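Local coordinates for protein putative 4-hydroxybenzoyl-CoA thioesterase (Geobacillus stearothermophilus, PDB 2OIW) that is a predicted thioesterase of the hotdog superfamily that probably hydrolyses acyl-CoA thioesters, as 4-hydroxybenzoyl-CoA thioesterases do, at residues A33-I38 and V74-E79; N64-G69 and V97-G102; I81-L86 and D122-L127. All blocks are in the same frame, centred on the assembly; numbering follows the deposited sequence.

How the contacts relate
From the N terminus, the chain opens contact 1 at the junction of helices 27-34 and 36-42, then contact 2 in the loop between strands 53-62 and 72-81. Contact 1 closes first, on strand 72-81. Contact 3 opens at the following hairpin turn; contact 2 closes on strand 97-110, and contact 3 last, on helix 121-128. Contact 2 therefore crosses both others, while contacts 1 and 3 follow in series. All three reach one antiparallel sheet. Contact 1 lays the helical layer on it, contact 2 ties a loop to one end, and contact 3 brings the C-terminal helix to the other. Contacts 1 and 3 share an aliphatic cluster.

Contact 1: A33-I38 and V74-E79; sequences AGRHEI and VYTGIE
Thr76 projects from its strand into the bend between two helices, against the carbonyl of Gly34. Thr76 CB lies 3.5 Å from Gly34 O. One branch, Thr76 OG1, ends 3.3 Å from the same Gly34 O. The other, CG2, stands anti to the backbone N, which turns it toward Arg35 and Ile38, at the break between the helices and the first turn of helix 36-42. Thr76 CG2 still lies 3.7 Å from Gly34 O, and also meets Ile38 CD1 at 4.0 Å and Arg35 CG at 4.3 Å. Beyond the threonine the contact is purely aliphatic: Ile38 CD1 touches Ile78 CD1 at 3.7 Å, the two side chains crossing obliquely, and Ile78 reaches in with its end although its CB bond does not aim at the helix. On the far side of Thr76, Val74 CG1 lies 4.1 Å from Gly34 CA. The closeness depends on the missing side chain of Gly34, since a beta carbon there would clash with both Thr76 OG1 and Val74 CG1. The charged end of Arg35 is in a salt bridge with Glu90 of strand 85-94. This buried junction of helices 27-34 and 36-42 lies on strand 72-81 near the centre of the chain, consistent with the helix-on-curled-sheet layout of the hotdog fold. Strands 5-9 and 85-94 flank it, with Phe5 touching Ile38 and Ile88 touching Thr76.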
# COMPACT_ATOMS: atom_id res chain seq x y z
N ALA A 33 1.66 10.85 6.33
CA ALA A 33 2.99 11.39 6.02
C ALA A 33 3.12 12.87 6.51
O ALA A 33 4.13 13.25 7.08
CB ALA A 33 3.26 11.27 4.48
N GLY A 34 2.09 13.68 6.31
CA GLY A 34 2.04 15.07 6.81
C GLY A 34 2.05 15.25 8.33
O GLY A 34 2.38 16.34 8.83
N ARG A 35 1.69 14.21 9.07
CA ARG A 35 1.74 14.20 10.56
C ARG A 35 3.14 13.94 11.16
O ARG A 35 3.34 14.00 12.40
CB ARG A 35 0.72 13.18 11.08
CG ARG A 35 -0.72 13.50 10.68
CD ARG A 35 -1.66 12.36 11.05
NE ARG A 35 -2.91 12.49 10.31
CZ ARG A 35 -3.59 11.47 9.81
NH1 ARG A 35 -3.12 10.23 9.96
NH2 ARG A 35 -4.71 11.70 9.14
N HIS A 36 4.13 13.68 10.30
CA HIS A 36 5.51 13.36 10.70
C HIS A 36 6.09 14.25 11.82
O HIS A 36 6.57 13.75 12.84
CB HIS A 36 6.42 13.45 9.47
CG HIS A 36 7.80 12.91 9.70
ND1 HIS A 36 8.07 11.56 9.72
CD2 HIS A 36 8.98 13.54 9.92
CE1 HIS A 36 9.37 11.38 9.93
NE2 HIS A 36 9.93 12.57 10.07
N GLU A 37 6.06 15.57 11.61
CA GLU A 37 6.56 16.52 12.62
C GLU A 37 5.79 16.46 13.96
O GLU A 37 6.35 16.69 15.02
CB GLU A 37 6.54 17.94 12.08
CG GLU A 37 7.48 18.18 10.90
CD GLU A 37 8.92 17.75 11.17
OE1 GLU A 37 9.42 17.89 12.31
OE2 GLU A 37 9.58 17.29 10.21
N ILE A 38 4.52 16.13 13.89
CA ILE A 38 3.72 15.93 15.08
C ILE A 38 4.18 14.69 15.80
O ILE A 38 4.43 14.76 17.00
CB ILE A 38 2.20 15.89 14.77
CG1 ILE A 38 1.73 17.29 14.34
CG2 ILE A 38 1.40 15.44 16.02
CD1 ILE A 38 0.31 17.34 13.68
N VAL A 74 0.84 18.62 1.27
CA VAL A 74 0.04 18.35 2.45
C VAL A 74 0.29 19.45 3.46
O VAL A 74 1.44 19.75 3.80
CB VAL A 74 0.37 16.96 3.03
CG1 VAL A 74 -0.65 16.56 4.14
CG2 VAL A 74 0.37 15.91 1.87
N TYR A 75 -0.80 20.08 3.89
CA TYR A 75 -0.80 21.05 4.98
C TYR A 75 -1.46 20.42 6.18
O TYR A 75 -2.59 19.92 6.09
CB TYR A 75 -1.57 22.29 4.59
CG TYR A 75 -1.00 22.98 3.39
CD1 TYR A 75 0.03 23.93 3.53
CD2 TYR A 75 -1.48 22.71 2.12
CE1 TYR A 75 0.55 24.59 2.43
CE2 TYR A 75 -0.94 23.36 1.00
CZ TYR A 75 0.06 24.30 1.17
OH TYR A 75 0.60 24.93 0.10
N THR A 76 -0.78 20.48 7.31
CA THR A 76 -1.20 19.76 8.50
C THR A 76 -1.10 20.71 9.68
O THR A 76 -0.04 21.28 9.93
CB THR A 76 -0.34 18.50 8.73
OG1 THR A 76 -0.34 17.70 7.52
CG2 THR A 76 -0.92 17.68 9.89
N GLY A 77 -2.22 20.91 10.36
CA GLY A 77 -2.27 21.84 11.48
C GLY A 77 -3.03 21.21 12.62
O GLY A 77 -3.63 20.14 12.47
N ILE A 78 -3.03 21.91 13.75
CA ILE A 78 -3.73 21.48 14.94
C ILE A 78 -5.04 22.25 15.07
O ILE A 78 -5.02 23.47 15.22
CB ILE A 78 -2.85 21.69 16.21
CG1 ILE A 78 -1.51 20.92 16.08
CG2 ILE A 78 -3.62 21.33 17.51
CD1 ILE A 78 -1.68 19.40 16.01
N GLU A 79 -6.18 21.56 15.01
CA GLU A 79 -7.46 22.25 15.21
C GLU A 79 -7.88 22.33 16.69
O GLU A 79 -8.52 23.29 17.11
CB GLU A 79 -8.58 21.60 14.40
CG GLU A 79 -9.87 22.42 14.44
CD GLU A 79 -11.05 21.75 13.76
OE1 GLU A 79 -11.22 20.51 13.91
OE2 GLU A 79 -11.85 22.48 13.11

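Contact 2: N64-G69 and V97-G102; sequences NQMYYG and VVCAKG
Asn64 and Cys99 meet main chain to main chain, Asn64 N giving a nearly straight hydrogen bond (169°) to Cys99 O at 3.0 Å, at a classic beta bulge where Cys99 and Ala100 both face Ile92. The Asn64 side chain adds a second bond: ND2 donates to Val98 O at 3.0 Å with an N-H...O angle of 163°, the acceptor lying in the plane of the amide. The Asn64 CB bond points toward the strand, and chi1 of -76° sets CG beside the backbone N; Asn64 ND2 also rests 3.5 Å from Val97 CG1, the two side chains crossing at about a right angle. Cys99 fills the space between asparagine and Met66, a selenomethionine in this crystal. Cys99 SG lies 3.8 Å from Asn64 CB and 3.6 Å from Met66 CG, while Cys99 CB presses against Met66 CG at 3.4 Å, tighter than usual for two carbons. Met66 SE lies 3.7 Å from Cys99 CB, and beyond the bend at chi3 CE turns to the methyl of Ala100. Val27 and Trp30 of helix 27-34 also touch Met66. The chemistry is thus divided: one residue, Asn64, grips two successive carbonyls of the bulged strand through backbone and side chain at the solvent-exposed side, while the thiol and the selenoether chain meet by close nonpolar contact in the buried part, fastening the loop after strand 53-62 to strand 97-110.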
# COMPACT_ATOMS: atom_id res chain seq x y z
N ASN A 64 -11.49 17.23 -5.11
CA ASN A 64 -11.10 17.22 -6.52
C ASN A 64 -10.17 16.05 -6.74
O ASN A 64 -9.44 15.69 -5.86
CB ASN A 64 -10.35 18.51 -6.86
CG ASN A 64 -11.28 19.70 -7.01
OD1 ASN A 64 -12.19 19.69 -7.84
ND2 ASN A 64 -11.06 20.75 -6.20
N GLN A 65 -10.18 15.47 -7.92
CA GLN A 65 -9.29 14.34 -8.16
C GLN A 65 -7.84 14.79 -8.30
O GLN A 65 -7.55 15.94 -8.69
CB GLN A 65 -9.71 13.56 -9.40
CG GLN A 65 -11.13 12.99 -9.33
CD GLN A 65 -11.28 11.80 -8.37
OE1 GLN A 65 -10.32 11.34 -7.75
NE2 GLN A 65 -12.50 11.29 -8.25
N MSE A 66 -6.94 13.89 -7.96
CA MSE A 66 -5.54 14.16 -8.15
C MSE A 66 -4.91 13.16 -9.11
O MSE A 66 -5.49 12.10 -9.40
CB MSE A 66 -4.82 14.19 -6.81
CG MSE A 66 -5.15 15.45 -6.00
SE MSE A 66 -4.36 15.35 -4.19
CE MSE A 66 -5.67 14.06 -3.41
N TYR A 67 -3.74 13.52 -9.61
CA TYR A 67 -3.12 12.82 -10.73
C TYR A 67 -1.67 12.47 -10.44
O TYR A 67 -0.96 13.25 -9.81
CB TYR A 67 -3.22 13.70 -12.00
CG TYR A 67 -4.68 13.88 -12.35
CD1 TYR A 67 -5.42 12.79 -12.84
CD2 TYR A 67 -5.36 15.07 -12.07
CE1 TYR A 67 -6.77 12.90 -13.12
CE2 TYR A 67 -6.72 15.21 -12.37
CZ TYR A 67 -7.43 14.10 -12.88
OH TYR A 67 -8.78 14.15 -13.17
N TYR A 68 -1.24 11.32 -10.93
CA TYR A 68 0.19 11.05 -11.00
C TYR A 68 0.84 12.06 -11.96
O TYR A 68 0.24 12.36 -12.98
CB TYR A 68 0.41 9.61 -11.51
CG TYR A 68 1.84 9.28 -11.85
CD1 TYR A 68 2.81 9.26 -10.86
CD2 TYR A 68 2.22 8.96 -13.17
CE1 TYR A 68 4.12 8.96 -11.16
CE2 TYR A 68 3.52 8.65 -13.47
CZ TYR A 68 4.47 8.68 -12.47
OH TYR A 68 5.76 8.37 -12.76
N GLY A 69 2.04 12.56 -11.66
CA GLY A 69 2.80 13.40 -12.61
C GLY A 69 3.04 14.84 -12.20
O GLY A 69 3.82 15.56 -12.82
N VAL A 97 -4.66 23.90 -6.00
CA VAL A 97 -6.10 23.72 -5.76
C VAL A 97 -6.26 22.72 -4.59
O VAL A 97 -5.54 21.71 -4.54
CB VAL A 97 -6.82 23.17 -7.06
CG1 VAL A 97 -8.29 22.86 -6.82
CG2 VAL A 97 -6.71 24.14 -8.24
N VAL A 98 -7.16 23.00 -3.64
CA VAL A 98 -7.44 22.03 -2.58
C VAL A 98 -8.17 20.83 -3.19
O VAL A 98 -9.17 21.00 -3.88
CB VAL A 98 -8.23 22.65 -1.39
CG1 VAL A 98 -9.57 23.15 -1.82
CG2 VAL A 98 -8.42 21.65 -0.25
N CYS A 99 -7.64 19.64 -2.97
CA CYS A 99 -8.23 18.45 -3.54
C CYS A 99 -8.79 17.52 -2.49
O CYS A 99 -9.63 16.70 -2.81
CB CYS A 99 -7.22 17.71 -4.42
SG CYS A 99 -6.73 18.67 -5.88
N ALA A 100 -8.29 17.62 -1.25
CA ALA A 100 -8.76 16.76 -0.15
C ALA A 100 -8.65 17.51 1.15
O ALA A 100 -7.68 18.24 1.37
CB ALA A 100 -7.94 15.48 -0.07
N LYS A 101 -9.68 17.37 1.99
CA LYS A 101 -9.68 17.99 3.31
C LYS A 101 -9.94 16.90 4.32
O LYS A 101 -10.79 16.04 4.09
CB LYS A 101 -10.78 19.04 3.40
CG LYS A 101 -10.65 20.16 2.38
CD LYS A 101 -11.71 21.24 2.60
CE LYS A 101 -13.11 20.72 2.28
NZ LYS A 101 -14.06 21.84 2.00
N GLY A 102 -9.23 16.93 5.45
CA GLY A 102 -9.32 15.86 6.41
C GLY A 102 -9.30 16.39 7.82
O GLY A 102 -8.80 17.49 8.10

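Contact 3: I81-L86 and D122-L127; sequences IGNTSL and DIRVKL
Arg124 reaches from the C-terminal helix to a hairpin turn and grips two consecutive carbonyls with its guanidinium. Arg124 NH1 donates to Gly82 O at 2.8 Å, nearly straight (168°) and in the guanidinium plane. Arg124 NH2 donates to Asn83 O at 2.7 Å, in that carbonyl's plane on a lone pair but more bent (135°), the oxygen of Asn83 tilted out of the guanidinium plane. The two acceptors line one edge of the group, and the chain runs extended from CG to NE to bring it there. Asn83 OD1 lies farther from Arg124 NH2, at 3.7 Å, with the amide and guanidinium planes close to parallel. An alanine here would probably leave the carbonyls of Gly82 and Asn83 without their shared donor group and the turn less firmly tied to the helix. Ile81 divides its two branches between Arg124 and Leu127. Ile81 CG2 touches Arg124 NH1 at 3.6 Å, approaching obliquely to the guanidinium, while the other branch carries Ile81 CD1 to Leu127 CB at 3.7 Å. Leu127, three residues on from Arg124, has its CB bond directed toward 81-86. Leu127 CD2 meets Leu86 CD1 at 3.9 Å, the two leucines crossing at about a right angle. Helix 121-128 thus lies against the end of the hairpin formed by strands 72-81 and 85-94. Leu41 of helix 36-42 and Ile78 of strand 72-81 also pack on Leu127, and Ile119, just before the helix, touches both Ile81 and Arg124.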
# COMPACT_ATOMS: atom_id res chain seq x y z
N ILE A 81 -6.18 21.18 20.71
CA ILE A 81 -5.32 20.45 21.64
C ILE A 81 -6.18 20.06 22.82
O ILE A 81 -6.63 20.92 23.56
CB ILE A 81 -4.11 21.30 22.12
CG1 ILE A 81 -3.37 21.91 20.92
CG2 ILE A 81 -3.16 20.44 22.98
CD1 ILE A 81 -2.32 23.01 21.23
N GLY A 82 -6.47 18.77 22.97
CA GLY A 82 -7.32 18.32 24.07
C GLY A 82 -6.47 18.00 25.29
O GLY A 82 -5.34 18.45 25.41
N ASN A 83 -7.00 17.19 26.20
CA ASN A 83 -6.24 16.79 27.37
C ASN A 83 -5.22 15.72 27.03
O ASN A 83 -4.04 15.92 27.22
CB ASN A 83 -7.17 16.34 28.51
CG ASN A 83 -6.44 16.14 29.81
OD1 ASN A 83 -5.54 16.90 30.16
ND2 ASN A 83 -6.83 15.11 30.55
N THR A 84 -5.70 14.58 26.51
CA THR A 84 -4.85 13.45 26.15
C THR A 84 -4.89 13.23 24.64
O THR A 84 -4.28 12.28 24.13
CB THR A 84 -5.35 12.15 26.81
OG1 THR A 84 -6.61 11.78 26.22
CG2 THR A 84 -5.52 12.31 28.31
N SER A 85 -5.65 14.09 23.95
CA SER A 85 -5.84 13.97 22.51
C SER A 85 -5.55 15.23 21.75
O SER A 85 -5.37 16.29 22.34
CB SER A 85 -7.27 13.48 22.17
OG SER A 85 -8.24 14.37 22.68
N LEU A 86 -5.46 15.11 20.44
CA LEU A 86 -5.39 16.30 19.62
C LEU A 86 -6.13 16.02 18.34
O LEU A 86 -6.22 14.89 17.90
CB LEU A 86 -3.92 16.75 19.41
CG LEU A 86 -3.00 16.20 18.33
CD1 LEU A 86 -1.53 16.55 18.68
CD2 LEU A 86 -3.12 14.71 18.19
N ASP A 122 5.52 20.83 27.80
CA ASP A 122 6.52 21.23 26.81
C ASP A 122 5.97 21.02 25.38
O ASP A 122 6.10 21.90 24.51
CB ASP A 122 7.92 20.59 27.07
CG ASP A 122 8.01 19.09 26.67
OD1 ASP A 122 7.89 18.22 27.56
OD2 ASP A 122 8.23 18.76 25.47
N ILE A 123 5.28 19.89 25.17
CA ILE A 123 4.66 19.58 23.88
C ILE A 123 3.52 20.55 23.53
O ILE A 123 3.40 20.97 22.38
CB ILE A 123 4.07 18.13 23.87
CG1 ILE A 123 5.09 17.11 24.35
CG2 ILE A 123 3.51 17.79 22.50
CD1 ILE A 123 5.81 16.44 23.28
N ARG A 124 2.69 20.87 24.53
CA ARG A 124 1.54 21.78 24.33
C ARG A 124 1.99 23.12 23.77
O ARG A 124 1.41 23.63 22.82
CB ARG A 124 0.80 22.02 25.65
CG ARG A 124 -0.02 20.85 26.13
CD ARG A 124 -0.82 21.19 27.40
NE ARG A 124 -1.34 19.95 27.95
CZ ARG A 124 -2.45 19.34 27.53
NH1 ARG A 124 -3.21 19.88 26.57
NH2 ARG A 124 -2.80 18.19 28.09
N VAL A 125 3.03 23.67 24.39
CA VAL A 125 3.65 24.90 23.91
C VAL A 125 4.05 24.79 22.44
O VAL A 125 3.74 25.67 21.63
CB VAL A 125 4.89 25.26 24.74
CG1 VAL A 125 5.37 26.67 24.39
CG2 VAL A 125 4.59 25.13 26.22
N LYS A 126 4.75 23.70 22.11
CA LYS A 126 5.17 23.44 20.72
C LYS A 126 3.99 23.33 19.74
O LYS A 126 4.01 23.91 18.64
CB LYS A 126 6.04 22.18 20.66
CG LYS A 126 7.26 22.27 21.57
CD LYS A 126 8.33 21.26 21.23
CE LYS A 126 9.69 21.86 21.53
NZ LYS A 126 9.93 23.12 20.74
N LEU A 127 2.95 22.61 20.17
CA LEU A 127 1.74 22.42 19.38
C LEU A 127 0.95 23.72 19.17
O LEU A 127 0.42 23.94 18.08
CB LEU A 127 0.84 21.38 20.05
CG LEU A 127 1.33 19.93 20.12
CD1 LEU A 127 0.50 19.12 21.12
CD2 LEU A 127 1.32 19.28 18.73